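Local coordinates for Alpha/beta hydrolase fold protein (Nakamurella multipartita, PDB 4Y7D) that probably acts as a hydrolase of the alpha/beta hydrolase fold, at residues Val130-Glu142 and Phe220-Leu233. Residues are numbered along the deposited sequence; the frame is centred on the assembly and turned at random. Where two conformers were deposited one is given.
Sequences VAAVSHRYHFDGE and FDNDMDQFARIDSL
Arg136 lies across the backbone of Phe227 to Ile230, its chain running over the carbonyl oxygens there. With CG anti to the backbone N (chi1 -173°) and a bend at chi3, the chain carries Arg136 CD past Ala228 O at 3.2 Å and delivers NE to Ile230 O. The bond from Arg136 NE to Ile230 O is 2.8 Å long, with the oxygen in the guanidinium plane; NH2 adds weak bonds to Ile230 O and Arg229 O and a long salt bridge to Asp231 OD1. Ala228 O sits over one guanidinium face, while the methyl of Ala228 meets the imidazole of His138 obliquely. Against the backbone of the same loop, Ile230 sets CG2 near Arg136 N and CD1 3.7 Å from His135 O; an alanine here, lacking both, would probably leave a gap beside the His135-Arg136 peptide. Next along, Tyr137 N donates an almost straight bond to Phe227 O (3.0 Å), approaching from above the carbonyl plane, and one water joins Tyr137 O to Met224 O. Tyr137 and Phe139 were each modelled in two conformers; in those described, Tyr137 turns its ring edge to Phe227 CB and to the selenium of Met224, a selenomethionine. That selenium also lies obliquely by the Phe139 ring, a Met-aromatic contact, and Phe220 points its edge at a face of Phe139 in a T-shaped pair. The contact ties the loop leaving strand 124-130 to the end of the largely helical insertion before strand 242-247, the usual place for the cap of an alpha/beta hydrolase.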
ATOM      1  N   VAL A 130       5.964  -2.666  -2.620  1.00 17.60           N
ATOM      2  CA  VAL A 130       5.690  -1.877  -3.838  1.00 17.69           C
ATOM      3  C   VAL A 130       5.895  -0.406  -3.492  1.00 17.36           C
ATOM      4  O   VAL A 130       5.208   0.118  -2.609  1.00 17.36           O
ATOM      5  CB  VAL A 130       4.259  -2.116  -4.293  1.00 17.93           C
ATOM      6  CG1 VAL A 130       3.956  -1.399  -5.612  1.00 18.51           C
ATOM      7  CG2 VAL A 130       4.039  -3.632  -4.458  1.00 19.04           C
ATOM      8  N   ALA A 131       6.824   0.243  -4.203  1.00 17.00           N
ATOM      9  CA  ALA A 131       7.084   1.687  -4.056  1.00 18.24           C
ATOM     10  C   ALA A 131       6.899   2.125  -2.612  1.00 18.26           C
ATOM     11  O   ALA A 131       6.109   3.032  -2.312  1.00 18.60           O
ATOM     12  CB  ALA A 131       6.193   2.477  -4.994  1.00 18.66           C
ATOM     13  N   ALA A 132       7.656   1.497  -1.714  1.00 18.03           N
ATOM     14  CA  ALA A 132       7.414   1.604  -0.278  1.00 17.50           C
ATOM     15  C   ALA A 132       8.419   2.508   0.397  1.00 17.30           C
ATOM     16  O   ALA A 132       9.631   2.462   0.120  1.00 18.08           O
ATOM     17  CB  ALA A 132       7.426   0.231   0.373  1.00 18.16           C
ATOM     18  N   VAL A 133       7.925   3.286   1.351  1.00 17.87           N
ATOM     19  CA  VAL A 133       8.792   4.090   2.157  1.00 17.57           C
ATOM     20  C   VAL A 133       9.702   3.197   3.026  1.00 17.84           C
ATOM     21  O   VAL A 133       9.233   2.467   3.884  1.00 17.85           O
ATOM     22  CB  VAL A 133       7.997   5.082   3.021  1.00 18.08           C
ATOM     23  CG1 VAL A 133       8.906   5.847   3.970  1.00 18.41           C
ATOM     24  CG2 VAL A 133       7.223   6.078   2.159  1.00 18.72           C
ATOM     25  N   SER A 134      11.001   3.355   2.829  1.00 17.42           N
ATOM     26  CA  SER A 134      12.025   2.446   3.387  1.00 18.28           C
ATOM     27  C   SER A 134      13.024   3.172   4.282  1.00 18.31           C
ATOM     28  O   SER A 134      13.926   2.524   4.882  1.00 18.00           O
ATOM     29  CB  SER A 134      12.751   1.724   2.253  1.00 17.59           C
ATOM     30  OG  SER A 134      13.375   2.673   1.381  1.00 17.49           O
ATOM     31  N   HIS A 135      12.871   4.499   4.404  1.00 20.08           N
ATOM     32  CA  HIS A 135      13.714   5.285   5.273  1.00 19.45           C
ATOM     33  C   HIS A 135      13.015   6.608   5.508  1.00 19.67           C
ATOM     34  O   HIS A 135      11.877   6.764   5.107  1.00 19.19           O
ATOM     35  CB  HIS A 135      15.161   5.445   4.748  1.00 21.02           C
ATOM     36  CG  HIS A 135      15.304   6.191   3.439  1.00 21.87           C
ATOM     37  ND1 HIS A 135      15.021   7.534   3.300  1.00 22.43           N
ATOM     38  CD2 HIS A 135      15.762   5.780   2.225  1.00 22.50           C
ATOM     39  CE1 HIS A 135      15.290   7.912   2.053  1.00 23.92           C
ATOM     40  NE2 HIS A 135      15.716   6.856   1.380  1.00 22.29           N
ATOM     41  N   ARG A 136      13.616   7.506   6.288  1.00 20.52           N
ATOM     42  CA  ARG A 136      12.984   8.767   6.605  1.00 21.03           C
ATOM     43  C   ARG A 136      12.419   9.438   5.343  1.00 21.94           C
ATOM     44  O   ARG A 136      13.076   9.498   4.302  1.00 20.10           O
ATOM     45  CB  ARG A 136      13.942   9.728   7.297  1.00 22.41           C
ATOM     46  CG  ARG A 136      13.282  11.005   7.800  1.00 23.15           C
ATOM     47  CD  ARG A 136      14.234  11.833   8.674  1.00 24.80           C
ATOM     48  NE  ARG A 136      14.488  11.168   9.956  1.00 24.92           N
ATOM     49  CZ  ARG A 136      15.027  11.805  11.018  1.00 28.19           C
ATOM     50  NH1 ARG A 136      15.385  13.074  10.948  1.00 27.82           N
ATOM     51  NH2 ARG A 136      15.201  11.168  12.178  1.00 30.01           N
ATOM     52  N   TYR A 137      11.223   9.994   5.488  1.00 23.19           N
ATOM     53  CA  TYR A 137      10.501  10.591   4.372  0.70 24.63           C
ATOM     54  C   TYR A 137       9.803  11.829   4.828  1.00 25.47           C
ATOM     55  O   TYR A 137       9.191  11.839   5.903  1.00 25.45           O
ATOM     56  CB  TYR A 137       9.475   9.636   3.788  0.70 24.18           C
ATOM     57  CG  TYR A 137       8.398  10.324   2.956  0.70 26.21           C
ATOM     58  CD1 TYR A 137       8.548  10.495   1.582  0.70 27.59           C
ATOM     59  CD2 TYR A 137       7.238  10.803   3.550  0.70 27.16           C
ATOM     60  CE1 TYR A 137       7.567  11.137   0.812  0.70 28.40           C
ATOM     61  CE2 TYR A 137       6.252  11.446   2.802  0.70 27.77           C
ATOM     62  CZ  TYR A 137       6.410  11.594   1.435  0.70 28.18           C
ATOM     63  OH  TYR A 137       5.425  12.235   0.726  0.70 30.45           O
ATOM     64  N   HIS A 138       9.909  12.891   4.019  1.00 26.39           N
ATOM     65  CA  HIS A 138       9.220  14.175   4.296  1.00 30.94           C
ATOM     66  C   HIS A 138       8.159  14.497   3.234  1.00 36.24           C
ATOM     67  O   HIS A 138       8.430  14.492   2.033  1.00 39.27           O
ATOM     68  CB  HIS A 138      10.234  15.269   4.338  1.00 32.30           C
ATOM     69  CG  HIS A 138      11.146  15.156   5.504  1.00 32.35           C
ATOM     70  ND1 HIS A 138      10.743  15.462   6.780  1.00 34.21           N
ATOM     71  CD2 HIS A 138      12.417  14.710   5.597  1.00 31.57           C
ATOM     72  CE1 HIS A 138      11.757  15.272   7.602  1.00 35.19           C
ATOM     73  NE2 HIS A 138      12.774  14.787   6.910  1.00 32.67           N
ATOM     74  N   PHE A 139       6.940  14.657   3.710  1.00 37.51           N
ATOM     75  CA  PHE A 139       5.782  14.994   2.880  0.60 40.63           C
ATOM     76  C   PHE A 139       5.891  16.453   2.445  1.00 41.41           C
ATOM     77  O   PHE A 139       6.141  17.311   3.259  1.00 42.98           O
ATOM     78  CB  PHE A 139       4.524  14.766   3.733  0.60 40.74           C
ATOM     79  CG  PHE A 139       3.218  15.246   3.134  0.60 41.15           C
ATOM     80  CD1 PHE A 139       2.805  14.840   1.874  0.60 39.89           C
ATOM     81  CD2 PHE A 139       2.352  16.067   3.896  0.60 42.04           C
ATOM     82  CE1 PHE A 139       1.571  15.258   1.371  0.60 40.26           C
ATOM     83  CE2 PHE A 139       1.130  16.479   3.397  0.60 40.73           C
ATOM     84  CZ  PHE A 139       0.744  16.067   2.129  0.60 41.44           C
ATOM     85  N   ASP A 140       5.735  16.708   1.153  1.00 49.19           N
ATOM     86  CA  ASP A 140       5.528  18.075   0.670  0.60 53.85           C
ATOM     87  C   ASP A 140       4.019  18.342   0.772  1.00 54.50           C
ATOM     88  O   ASP A 140       3.198  17.584   0.212  1.00 57.11           O
ATOM     89  CB  ASP A 140       6.094  18.320  -0.758  0.60 54.67           C
ATOM     90  CG  ASP A 140       6.049  17.082  -1.662  0.60 52.39           C
ATOM     91  OD1 ASP A 140       4.998  16.408  -1.723  0.60 50.50           O
ATOM     92  OD2 ASP A 140       7.074  16.810  -2.327  0.60 49.93           O
ATOM     93  N   GLY A 141       3.650  19.367   1.518  1.00 55.41           N
ATOM     94  CA  GLY A 141       2.259  19.667   1.698  1.00 57.53           C
ATOM     95  C   GLY A 141       1.547  19.900   0.376  1.00 58.46           C
ATOM     96  O   GLY A 141       2.108  19.778  -0.732  1.00 57.02           O
ATOM     97  N   GLU A 142       0.283  20.238   0.510  1.00 57.05           N
ATOM     98  CA  GLU A 142      -0.567  20.495  -0.635  1.00 55.57           C
ATOM     99  C   GLU A 142      -0.970  21.945  -0.498  1.00 53.25           C
ATOM    100  O   GLU A 142      -1.170  22.435   0.623  1.00 50.16           O
ATOM    101  CB  GLU A 142      -1.795  19.568  -0.589  1.00 55.29           C
ATOM    102  CG  GLU A 142      -1.463  18.079  -0.801  1.00 52.99           C
ATOM    103  CD  GLU A 142      -2.233  17.129   0.131  1.00 52.08           C
ATOM    104  OE1 GLU A 142      -2.740  17.594   1.164  1.00 50.66           O
ATOM    105  OE2 GLU A 142      -2.312  15.912  -0.159  1.00 52.35           O
ATOM    106  N   PHE A 220      -3.333   9.572   8.952  1.00 22.38           N
ATOM    107  CA  PHE A 220      -2.513  10.271   7.962  1.00 22.06           C
ATOM    108  C   PHE A 220      -1.536  11.225   8.652  1.00 22.88           C
ATOM    109  O   PHE A 220      -0.343  11.209   8.365  1.00 22.25           O
ATOM    110  CB  PHE A 220      -3.387  11.036   6.981  1.00 23.35           C
ATOM    111  CG  PHE A 220      -2.579  11.842   5.992  1.00 24.35           C
ATOM    112  CD1 PHE A 220      -1.878  11.196   5.007  1.00 25.01           C
ATOM    113  CD2 PHE A 220      -2.447  13.220   6.141  1.00 26.42           C
ATOM    114  CE1 PHE A 220      -1.081  11.898   4.115  1.00 26.13           C
ATOM    115  CE2 PHE A 220      -1.663  13.965   5.239  1.00 27.40           C
ATOM    116  CZ  PHE A 220      -0.995  13.292   4.215  1.00 26.29           C
ATOM    117  N   ASP A 221      -2.036  12.049   9.577  1.00 22.91           N
ATOM    118  CA  ASP A 221      -1.181  12.986  10.329  1.00 23.89           C
ATOM    119  C   ASP A 221      -0.112  12.228  11.142  1.00 23.35           C
ATOM    120  O   ASP A 221       1.061  12.590  11.184  1.00 22.74           O
ATOM    121  CB  ASP A 221      -2.049  13.794  11.297  1.00 26.55           C
ATOM    122  CG  ASP A 221      -2.880  14.855  10.593  1.00 28.72           C
ATOM    123  OD1 ASP A 221      -2.623  15.122   9.403  1.00 29.18           O
ATOM    124  OD2 ASP A 221      -3.755  15.453  11.242  1.00 31.94           O
ATOM    125  N   ASN A 222      -0.526  11.110  11.736  1.00 22.50           N
ATOM    126  CA  ASN A 222       0.410  10.267  12.460  1.00 22.84           C
ATOM    127  C   ASN A 222       1.522   9.713  11.535  1.00 21.75           C
ATOM    128  O   ASN A 222       2.712   9.735  11.858  1.00 22.20           O
ATOM    129  CB  ASN A 222      -0.319   9.090  13.107  1.00 22.50           C
ATOM    130  CG  ASN A 222       0.638   8.223  13.883  1.00 22.36           C
ATOM    131  OD1 ASN A 222       1.288   8.721  14.785  1.00 23.31           O
ATOM    132  ND2 ASN A 222       0.766   6.977  13.535  1.00 20.43           N
ATOM    133  N   ASP A 223       1.127   9.232  10.374  1.00 21.09           N
ATOM    134  CA  ASP A 223       2.106   8.679   9.408  1.00 20.68           C
ATOM    135  C   ASP A 223       3.087   9.790   8.975  1.00 21.15           C
ATOM    136  O   ASP A 223       4.309   9.596   8.913  1.00 20.69           O
ATOM    137  CB  ASP A 223       1.429   8.122   8.162  1.00 21.23           C
ATOM    138  CG  ASP A 223       0.689   6.831   8.362  1.00 21.42           C
ATOM    139  OD1 ASP A 223       0.840   6.153   9.406  1.00 21.32           O
ATOM    140  OD2 ASP A 223      -0.082   6.478   7.417  1.00 20.40           O
HETATM  141  N   MSE A 224       2.560  10.963   8.694  1.00 21.43           N
HETATM  142  CA  MSE A 224       3.456  12.055   8.231  1.00 24.62           C
HETATM  143  C   MSE A 224       4.432  12.408   9.328  1.00 25.94           C
HETATM  144  O   MSE A 224       5.620  12.679   9.088  1.00 26.47           O
HETATM  145  CB  MSE A 224       2.649  13.282   7.750  1.00 26.18           C
HETATM  146  CG  MSE A 224       1.813  12.918   6.519  1.00 27.24           C
HETATM  147 SE   MSE A 224       2.710  12.262   4.868  0.65 33.02          SE
HETATM  148  CE  MSE A 224       2.506  10.327   5.007  1.00 29.43           C
ATOM    149  N   ASP A 225       3.970  12.440  10.565  1.00 26.34           N
ATOM    150  CA  ASP A 225       4.841  12.750  11.660  1.00 28.85           C
ATOM    151  C   ASP A 225       5.887  11.641  11.899  1.00 27.34           C
ATOM    152  O   ASP A 225       7.095  11.917  12.076  1.00 27.14           O
ATOM    153  CB  ASP A 225       4.031  12.986  12.927  1.00 31.07           C
ATOM    154  CG  ASP A 225       4.894  13.132  14.115  1.00 34.41           C
ATOM    155  OD1 ASP A 225       5.796  13.957  14.081  1.00 39.73           O
ATOM    156  OD2 ASP A 225       4.683  12.435  15.111  1.00 40.59           O
ATOM    157  N   GLN A 226       5.444  10.384  11.851  1.00 25.24           N
ATOM    158  CA  GLN A 226       6.344   9.289  12.124  1.00 23.92           C
ATOM    159  C   GLN A 226       7.363   9.103  11.017  1.00 23.27           C
ATOM    160  O   GLN A 226       8.515   8.804  11.290  1.00 23.52           O
ATOM    161  CB  GLN A 226       5.550   7.984  12.292  1.00 24.10           C
ATOM    162  CG  GLN A 226       4.767   7.902  13.607  1.00 25.97           C
ATOM    163  CD  GLN A 226       5.692   7.955  14.787  1.00 26.86           C
ATOM    164  OE1 GLN A 226       6.697   7.280  14.801  1.00 28.90           O
ATOM    165  NE2 GLN A 226       5.405   8.781  15.737  1.00 31.24           N
ATOM    166  N   PHE A 227       6.946   9.235   9.762  1.00 22.90           N
ATOM    167  CA  PHE A 227       7.892   8.984   8.667  1.00 22.11           C
ATOM    168  C   PHE A 227       9.005  10.019   8.660  1.00 22.25           C
ATOM    169  O   PHE A 227      10.129   9.706   8.266  1.00 22.17           O
ATOM    170  CB  PHE A 227       7.216   8.962   7.287  1.00 22.73           C
ATOM    171  CG  PHE A 227       6.147   7.911   7.118  1.00 22.84           C
ATOM    172  CD1 PHE A 227       5.936   6.933   8.058  1.00 23.45           C
ATOM    173  CD2 PHE A 227       5.376   7.914   5.997  1.00 23.75           C
ATOM    174  CE1 PHE A 227       4.952   5.970   7.883  1.00 22.97           C
ATOM    175  CE2 PHE A 227       4.367   6.984   5.823  1.00 23.88           C
ATOM    176  CZ  PHE A 227       4.163   6.026   6.778  1.00 23.07           C
ATOM    177  N   ALA A 228       8.711  11.251   9.087  1.00 22.47           N
ATOM    178  CA  ALA A 228       9.706  12.292   9.224  1.00 23.37           C
ATOM    179  C   ALA A 228      10.707  12.060  10.367  1.00 23.92           C
ATOM    180  O   ALA A 228      11.717  12.777  10.476  1.00 23.61           O
ATOM    181  CB  ALA A 228       9.020  13.666   9.406  1.00 23.29           C
ATOM    182  N   ARG A 229      10.394  11.104  11.239  1.00 24.54           N
ATOM    183  CA  ARG A 229      11.224  10.800  12.395  1.00 27.75           C
ATOM    184  C   ARG A 229      11.961   9.457  12.316  1.00 26.29           C
ATOM    185  O   ARG A 229      12.710   9.113  13.236  1.00 27.12           O
ATOM    186  CB  ARG A 229      10.361  10.745  13.662  1.00 31.37           C
ATOM    187  CG  ARG A 229       9.859  12.070  14.182  1.00 36.33           C
ATOM    188  CD  ARG A 229       8.983  11.754  15.401  1.00 40.09           C
ATOM    189  NE  ARG A 229       7.927  12.733  15.589  1.00 44.90           N
ATOM    190  CZ  ARG A 229       8.084  13.925  16.189  1.00 51.78           C
ATOM    191  NH1 ARG A 229       9.276  14.309  16.654  1.00 51.40           N
ATOM    192  NH2 ARG A 229       7.036  14.753  16.318  1.00 51.66           N
ATOM    193  N   ILE A 230      11.803   8.713  11.223  1.00 26.24           N
ATOM    194  CA  ILE A 230      12.503   7.438  11.100  1.00 24.65           C
ATOM    195  C   ILE A 230      14.013   7.600  11.238  1.00 25.19           C
ATOM    196  O   ILE A 230      14.647   8.436  10.587  1.00 25.14           O
ATOM    197  CB  ILE A 230      12.161   6.738   9.768  1.00 23.29           C
ATOM    198  CG1 ILE A 230      10.703   6.342   9.733  1.00 22.91           C
ATOM    199  CG2 ILE A 230      13.035   5.506   9.553  1.00 23.43           C
ATOM    200  CD1 ILE A 230      10.231   5.979   8.327  1.00 22.41           C
ATOM    201  N   ASP A 231      14.596   6.790  12.113  1.00 26.36           N
ATOM    202  CA  ASP A 231      16.054   6.743  12.311  1.00 27.96           C
ATOM    203  C   ASP A 231      16.607   5.710  11.323  1.00 27.61           C
ATOM    204  O   ASP A 231      17.177   6.052  10.292  1.00 28.24           O
ATOM    205  CB  ASP A 231      16.323   6.398  13.814  1.00 32.18           C
ATOM    206  CG  ASP A 231      15.797   7.500  14.772  1.00 37.33           C
ATOM    207  OD1 ASP A 231      16.014   8.678  14.447  1.00 39.67           O
ATOM    208  OD2 ASP A 231      15.122   7.210  15.810  1.00 42.26           O
ATOM    209  N   SER A 232      16.347   4.433  11.597  1.00 24.73           N
ATOM    210  CA  SER A 232      16.532   3.366  10.631  1.00 23.20           C
ATOM    211  C   SER A 232      15.444   2.352  10.846  1.00 22.42           C
ATOM    212  O   SER A 232      15.132   2.018  11.968  1.00 23.44           O
ATOM    213  CB  SER A 232      17.882   2.648  10.780  1.00 24.44           C
ATOM    214  OG  SER A 232      18.032   1.613   9.795  1.00 23.58           O
ATOM    215  N   LEU A 233      14.941   1.766   9.771  1.00 21.25           N
ATOM    216  CA  LEU A 233      14.020   0.625   9.860  1.00 21.36           C
ATOM    217  C   LEU A 233      14.747  -0.743   9.915  1.00 21.45           C
ATOM    218  O   LEU A 233      14.103  -1.787  10.113  1.00 20.65           O
ATOM    219  CB  LEU A 233      13.048   0.651   8.688  1.00 20.86           C
ATOM    220  CG  LEU A 233      12.182   1.898   8.542  1.00 21.16           C
ATOM    221  CD1 LEU A 233      11.416   1.819   7.202  1.00 20.58           C
ATOM    222  CD2 LEU A 233      11.262   2.030   9.706  1.00 21.36           C
TER
HETATM  223  O   HOH W   1       6.744  12.928   6.595  1.00 29.00           O